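Local atomic coordinates of CD180 antigen (Mus musculus, PDB entry 3T6Q), a protein that may cooperate with MD-1 and TLR4 in the innate response of B cells to bacterial lipopolysaccharide, leading to NF-kappa-B activation. Residues A192-P196 with G197-S201; L134-S138 with N139-S143. All coordinates share one frame; numbering follows the deposited sequence.

Overall arrangement
Running from the N terminus, the chain of this Toll-like receptor relative winds through successive leucine-rich repeats, and contact 2 comes first, in LRR 5. There the chain leaves strand 133-135 and turns at L136-N139 toward I141, so that the contact closes the bend where the strand gives way to the loop. Contact 1 follows in LRR 7, where residues 192-201 run from the short strand 193-194 through two turns toward strand 203-208. The two are in series, neither nesting nor crossing, with centres about 20 Å apart and nearest atoms about 9 Å apart. Contact 2 ties a strand to the loop after it, and contact 1 ties a short strand to the turns leading to the next repeat.

Contact 1: residues A192-P196 with G197-S201; sequences AGIEP and GAFDS
With CG2 of I194 set anti to the backbone N and CG1 beside that nitrogen (chi1 -64°), the gamma methyl is presented to F199, whose chi2 of -98° turns an edge of its ring to meet it. I194 CG2 lies near the ring plane, at the edge, 3.8 Å from F199 CE2 and about as close to CD2. The two side chains cross at about a right angle. I194 CG2 also reaches A198, at 4.2 Å from its CB, so one branch of the isoleucine serves both apolar partners.

The backbone between them folds through a type II turn from E195 to A198, closed by a fairly straight hydrogen bond (155°) from A198 N to E195 O of 2.9 Å. P196 suits the second position because its ring fixes phi near the value this turn needs. G197 takes the third with a positive phi, where a beta carbon would jam against the P196 carbonyl oxygen. A small residue fits at A198, whose CB lies 3.2 Å from E195 O. A type I turn follows directly, from G197 to D200, with D200 N bonded to G197 O at 3.2 Å.

I194 and F199 match the LxxxxF part of the leucine-rich repeat, F199 being the consensus phenylalanine toward the convex side; a branched aliphatic chain and a flat ring together fill the core between coils.

Strand 193-194 runs parallel to strand 167-168; G193 and E195 both make backbone bonds with L168. The E195 carboxylate is held through OE2 by the backbone N of K170, at the beginning of helix 170-174. A198 and F199 pack on M173 of that helix, while F199 also touches L168 of strand 167-168 and F204 and L207 of strand 203-208.

Contact 2: residues L134-S138 with N139-S143; sequences LYLGS and NHISS
This is a local, buried contact round the bend where strand 133-135 of LRR 5 passes into its loop, made by L136 with N139 and I141. N139 ND2 gives a weak hydrogen bond to L136 O, 2.9 Å long but bent to 137° at the hydrogen. A chi1 of -75° places CG of N139 beside its own backbone N and turns the amide back over the bend. Asparagine suits the spot because its side chain can both give and accept: ND2 also bonds F112 O, and OD1 takes the backbone N of T115, so the buried amide links its own repeat to the preceding one.

Next to this polar grip the contact is apolar. I141 CD1 lies 3.7 Å from L136 CB, and the two side chains cross at about a right angle. S138 adopts a left-handed backbone (phi 62°) that helps turn the chain, and its OG is hydrogen-bonded to an acidic side chain of the chain of another protein. L134, L136, N139 and I141 match the LxxLxLxxNxL consensus of leucine-rich repeats; N163, the equivalent asparagine one repeat on, reaches back to L136 O and I141 N.

Contact 1: residues A192-P196 with G197-S201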
ATOM      1  N   ALA A 192       2.150 -14.836  12.902  1.00 27.33           N
ATOM      2  CA  ALA A 192       2.059 -16.294  12.825  1.00 30.21           C
ATOM      3  C   ALA A 192       3.198 -17.022  13.529  1.00 28.27           C
ATOM      4  O   ALA A 192       3.057 -18.190  13.823  1.00 27.20           O
ATOM      5  CB  ALA A 192       1.922 -16.771  11.378  1.00 38.25           C
ATOM      6  N   GLY A 193       4.292 -16.338  13.860  1.00 26.19           N
ATOM      7  CA  GLY A 193       5.374 -17.003  14.612  1.00 24.26           C
ATOM      8  C   GLY A 193       6.256 -15.998  15.301  1.00 24.29           C
ATOM      9  O   GLY A 193       6.390 -14.867  14.853  1.00 24.20           O
ATOM     10  N   ILE A 194       6.868 -16.419  16.401  1.00 23.23           N
ATOM     11  CA  ILE A 194       7.851 -15.630  17.134  1.00 23.40           C
ATOM     12  C   ILE A 194       9.024 -16.596  17.424  1.00 27.27           C
ATOM     13  O   ILE A 194       8.821 -17.734  17.872  1.00 27.41           O
ATOM     14  CB  ILE A 194       7.263 -15.081  18.463  1.00 24.07           C
ATOM     15  CG1 ILE A 194       6.102 -14.089  18.155  1.00 25.62           C
ATOM     16  CG2 ILE A 194       8.349 -14.360  19.280  1.00 20.20           C
ATOM     17  CD1 ILE A 194       5.402 -13.555  19.393  1.00 25.61           C
ATOM     18  N   GLU A 195      10.229 -16.166  17.106  1.00 26.14           N
ATOM     19  CA  GLU A 195      11.412 -17.035  17.251  1.00 29.02           C
ATOM     20  C   GLU A 195      11.631 -17.310  18.731  1.00 25.51           C
ATOM     21  O   GLU A 195      11.670 -16.365  19.501  1.00 27.22           O
ATOM     22  CB  GLU A 195      12.644 -16.356  16.682  1.00 27.72           C
ATOM     23  CG  GLU A 195      13.789 -17.348  16.441  1.00 31.65           C
ATOM     24  CD  GLU A 195      15.044 -16.737  15.837  1.00 37.53           C
ATOM     25  OE1 GLU A 195      16.025 -17.494  15.695  1.00 41.34           O
ATOM     26  OE2 GLU A 195      15.089 -15.523  15.531  1.00 35.73           O
ATOM     27  N   PRO A 196      11.720 -18.595  19.143  1.00 30.94           N
ATOM     28  CA  PRO A 196      12.002 -18.892  20.547  1.00 30.51           C
ATOM     29  C   PRO A 196      13.226 -18.124  21.011  1.00 29.76           C
ATOM     30  O   PRO A 196      14.233 -18.078  20.310  1.00 29.95           O
ATOM     31  CB  PRO A 196      12.291 -20.402  20.521  1.00 33.28           C
ATOM     32  CG  PRO A 196      11.369 -20.891  19.454  1.00 31.31           C
ATOM     33  CD  PRO A 196      11.501 -19.833  18.374  1.00 31.62           C
ATOM     34  N   GLY A 197      13.124 -17.465  22.154  1.00 26.07           N
ATOM     35  CA  GLY A 197      14.234 -16.702  22.678  1.00 25.04           C
ATOM     36  C   GLY A 197      14.213 -15.243  22.324  1.00 25.90           C
ATOM     37  O   GLY A 197      14.956 -14.453  22.931  1.00 25.16           O
ATOM     38  N   ALA A 198      13.353 -14.860  21.370  1.00 25.24           N
ATOM     39  CA  ALA A 198      13.297 -13.459  20.910  1.00 25.50           C
ATOM     40  C   ALA A 198      12.918 -12.490  22.010  1.00 24.16           C
ATOM     41  O   ALA A 198      13.336 -11.332  21.979  1.00 25.35           O
ATOM     42  CB  ALA A 198      12.364 -13.292  19.693  1.00 24.50           C
ATOM     43  N   PHE A 199      12.141 -12.947  22.996  1.00 23.94           N
ATOM     44  CA  PHE A 199      11.728 -12.068  24.080  1.00 22.20           C
ATOM     45  C   PHE A 199      12.438 -12.253  25.428  1.00 23.27           C
ATOM     46  O   PHE A 199      12.033 -11.659  26.430  1.00 22.21           O
ATOM     47  CB  PHE A 199      10.209 -12.155  24.257  1.00 24.81           C
ATOM     48  CG  PHE A 199       9.468 -11.322  23.254  1.00 28.00           C
ATOM     49  CD1 PHE A 199       9.003 -10.055  23.601  1.00 23.93           C
ATOM     50  CD2 PHE A 199       9.316 -11.770  21.946  1.00 23.96           C
ATOM     51  CE1 PHE A 199       8.346  -9.277  22.673  1.00 28.27           C
ATOM     52  CE2 PHE A 199       8.647 -10.990  21.010  1.00 26.25           C
ATOM     53  CZ  PHE A 199       8.162  -9.750  21.382  1.00 24.92           C
ATOM     54  N   ASP A 200      13.519 -13.033  25.428  1.00 28.26           N
ATOM     55  CA  ASP A 200      14.312 -13.255  26.641  1.00 28.76           C
ATOM     56  C   ASP A 200      14.684 -11.935  27.253  1.00 26.97           C
ATOM     57  O   ASP A 200      15.220 -11.054  26.569  1.00 26.17           O
ATOM     58  CB  ASP A 200      15.587 -14.051  26.345  1.00 29.18           C
ATOM     59  CG  ASP A 200      15.311 -15.527  26.108  1.00 37.54           C
ATOM     60  OD1 ASP A 200      14.134 -15.984  26.163  1.00 35.51           O
ATOM     61  OD2 ASP A 200      16.287 -16.243  25.839  1.00 34.76           O
ATOM     62  N   SER A 201      14.376 -11.774  28.537  1.00 25.12           N
ATOM     63  CA  SER A 201      14.694 -10.554  29.270  1.00 27.65           C
ATOM     64  C   SER A 201      14.097  -9.234  28.742  1.00 30.48           C
ATOM     65  O   SER A 201      14.511  -8.149  29.185  1.00 29.44           O
ATOM     66  CB  SER A 201      16.219 -10.388  29.393  1.00 31.62           C
ATOM     67  OG  SER A 201      16.725 -11.420  30.187  1.00 34.42           O
TER

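Contact 2: residues L134-S138 with N139-S143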
ATOM      1  N   LEU A 134       7.835   7.020  16.512  1.00 21.37           N
ATOM      2  CA  LEU A 134       7.850   6.809  15.086  1.00 23.98           C
ATOM      3  C   LEU A 134       6.572   6.050  14.690  1.00 23.00           C
ATOM      4  O   LEU A 134       6.405   4.890  15.106  1.00 21.28           O
ATOM      5  CB  LEU A 134       9.067   5.947  14.736  1.00 23.78           C
ATOM      6  CG  LEU A 134       9.793   6.153  13.401  1.00 29.68           C
ATOM      7  CD1 LEU A 134      10.497   4.899  12.909  1.00 30.05           C
ATOM      8  CD2 LEU A 134       9.059   6.891  12.288  1.00 29.98           C
ATOM      9  N   TYR A 135       5.713   6.656  13.865  1.00 20.52           N
ATOM     10  CA  TYR A 135       4.448   6.021  13.453  1.00 17.49           C
ATOM     11  C   TYR A 135       4.568   5.589  11.987  1.00 17.67           C
ATOM     12  O   TYR A 135       4.720   6.414  11.110  1.00 20.61           O
ATOM     13  CB  TYR A 135       3.304   7.028  13.616  1.00 20.80           C
ATOM     14  CG  TYR A 135       3.030   7.337  15.076  1.00 20.64           C
ATOM     15  CD1 TYR A 135       1.956   6.721  15.755  1.00 20.95           C
ATOM     16  CD2 TYR A 135       3.856   8.195  15.783  1.00 21.62           C
ATOM     17  CE1 TYR A 135       1.701   7.005  17.115  1.00 20.84           C
ATOM     18  CE2 TYR A 135       3.603   8.490  17.132  1.00 21.77           C
ATOM     19  CZ  TYR A 135       2.546   7.878  17.787  1.00 23.58           C
ATOM     20  OH  TYR A 135       2.309   8.186  19.133  1.00 22.26           O
ATOM     21  N   LEU A 136       4.504   4.293  11.763  1.00 17.61           N
ATOM     22  CA  LEU A 136       4.739   3.693  10.457  1.00 17.27           C
ATOM     23  C   LEU A 136       3.507   2.883  10.012  1.00 18.00           C
ATOM     24  O   LEU A 136       3.629   1.970   9.220  1.00 17.88           O
ATOM     25  CB  LEU A 136       5.937   2.786  10.607  1.00 16.80           C
ATOM     26  CG  LEU A 136       7.258   3.525  11.028  1.00 17.55           C
ATOM     27  CD1 LEU A 136       8.369   2.488  11.144  1.00 19.20           C
ATOM     28  CD2 LEU A 136       7.648   4.586  10.004  1.00 18.68           C
ATOM     29  N   GLY A 137       2.345   3.201  10.568  1.00 20.22           N
ATOM     30  CA  GLY A 137       1.098   2.385  10.297  1.00 20.51           C
ATOM     31  C   GLY A 137       0.626   2.391   8.842  1.00 20.24           C
ATOM     32  O   GLY A 137       0.932   3.332   8.089  1.00 22.54           O
ATOM     33  N   SER A 138      -0.139   1.366   8.454  1.00 18.21           N
ATOM     34  CA  SER A 138      -0.870   1.356   7.156  1.00 17.74           C
ATOM     35  C   SER A 138       0.063   1.418   5.933  1.00 18.00           C
ATOM     36  O   SER A 138      -0.295   1.974   4.888  1.00 18.58           O
ATOM     37  CB  SER A 138      -1.916   2.472   7.081  1.00 17.39           C
ATOM     38  OG  SER A 138      -2.759   2.412   8.232  1.00 18.85           O
ATOM     39  N   ASN A 139       1.197   0.742   6.057  1.00 17.36           N
ATOM     40  CA  ASN A 139       2.202   0.635   5.009  1.00 18.17           C
ATOM     41  C   ASN A 139       2.351  -0.789   4.498  1.00 19.48           C
ATOM     42  O   ASN A 139       1.412  -1.581   4.668  1.00 25.25           O
ATOM     43  CB  ASN A 139       3.529   1.232   5.521  1.00 17.65           C
ATOM     44  CG  ASN A 139       3.482   2.747   5.548  1.00 20.06           C
ATOM     45  OD1 ASN A 139       3.005   3.381   4.588  1.00 19.99           O
ATOM     46  ND2 ASN A 139       3.935   3.331   6.635  1.00 17.66           N
ATOM     47  N   HIS A 140       3.491  -1.140   3.879  1.00 19.57           N
ATOM     48  CA  HIS A 140       3.712  -2.506   3.381  1.00 20.90           C
ATOM     49  C   HIS A 140       4.851  -3.147   4.158  1.00 21.67           C
ATOM     50  O   HIS A 140       5.549  -4.047   3.659  1.00 21.86           O
ATOM     51  CB  HIS A 140       4.120  -2.532   1.875  1.00 23.28           C
ATOM     52  CG  HIS A 140       3.072  -2.004   0.917  1.00 29.58           C
ATOM     53  ND1 HIS A 140       2.093  -2.784   0.399  1.00 30.65           N
ATOM     54  CD2 HIS A 140       2.903  -0.734   0.349  1.00 30.86           C
ATOM     55  CE1 HIS A 140       1.324  -2.048  -0.433  1.00 29.35           C
ATOM     56  NE2 HIS A 140       1.819  -0.793  -0.465  1.00 29.57           N
ATOM     57  N   ILE A 141       5.085  -2.668   5.359  1.00 21.43           N
ATOM     58  CA  ILE A 141       6.280  -3.066   6.134  1.00 22.83           C
ATOM     59  C   ILE A 141       6.078  -4.502   6.614  1.00 25.01           C
ATOM     60  O   ILE A 141       4.978  -4.867   7.101  1.00 23.19           O
ATOM     61  CB  ILE A 141       6.470  -2.099   7.338  1.00 20.86           C
ATOM     62  CG1 ILE A 141       6.860  -0.706   6.821  1.00 22.19           C
ATOM     63  CG2 ILE A 141       7.558  -2.572   8.302  1.00 24.30           C
ATOM     64  CD1 ILE A 141       6.811   0.414   7.868  1.00 22.67           C
ATOM     65  N   SER A 142       7.112  -5.336   6.523  1.00 23.17           N
ATOM     66  CA  SER A 142       6.924  -6.714   6.983  1.00 23.18           C
ATOM     67  C   SER A 142       7.931  -7.132   8.040  1.00 25.51           C
ATOM     68  O   SER A 142       7.971  -8.272   8.427  1.00 24.92           O
ATOM     69  CB  SER A 142       6.978  -7.695   5.826  1.00 24.38           C
ATOM     70  OG  SER A 142       8.226  -7.541   5.169  1.00 28.76           O
ATOM     71  N   SER A 143       8.704  -6.191   8.536  1.00 28.14           N
ATOM     72  CA  SER A 143       9.612  -6.476   9.630  1.00 30.24           C
ATOM     73  C   SER A 143       9.674  -5.277  10.550  1.00 24.83           C
ATOM     74  O   SER A 143       9.639  -4.145  10.084  1.00 27.52           O
ATOM     75  CB  SER A 143      11.025  -6.737   9.069  1.00 33.38           C
ATOM     76  OG  SER A 143      11.918  -6.972  10.144  1.00 38.02           O
TER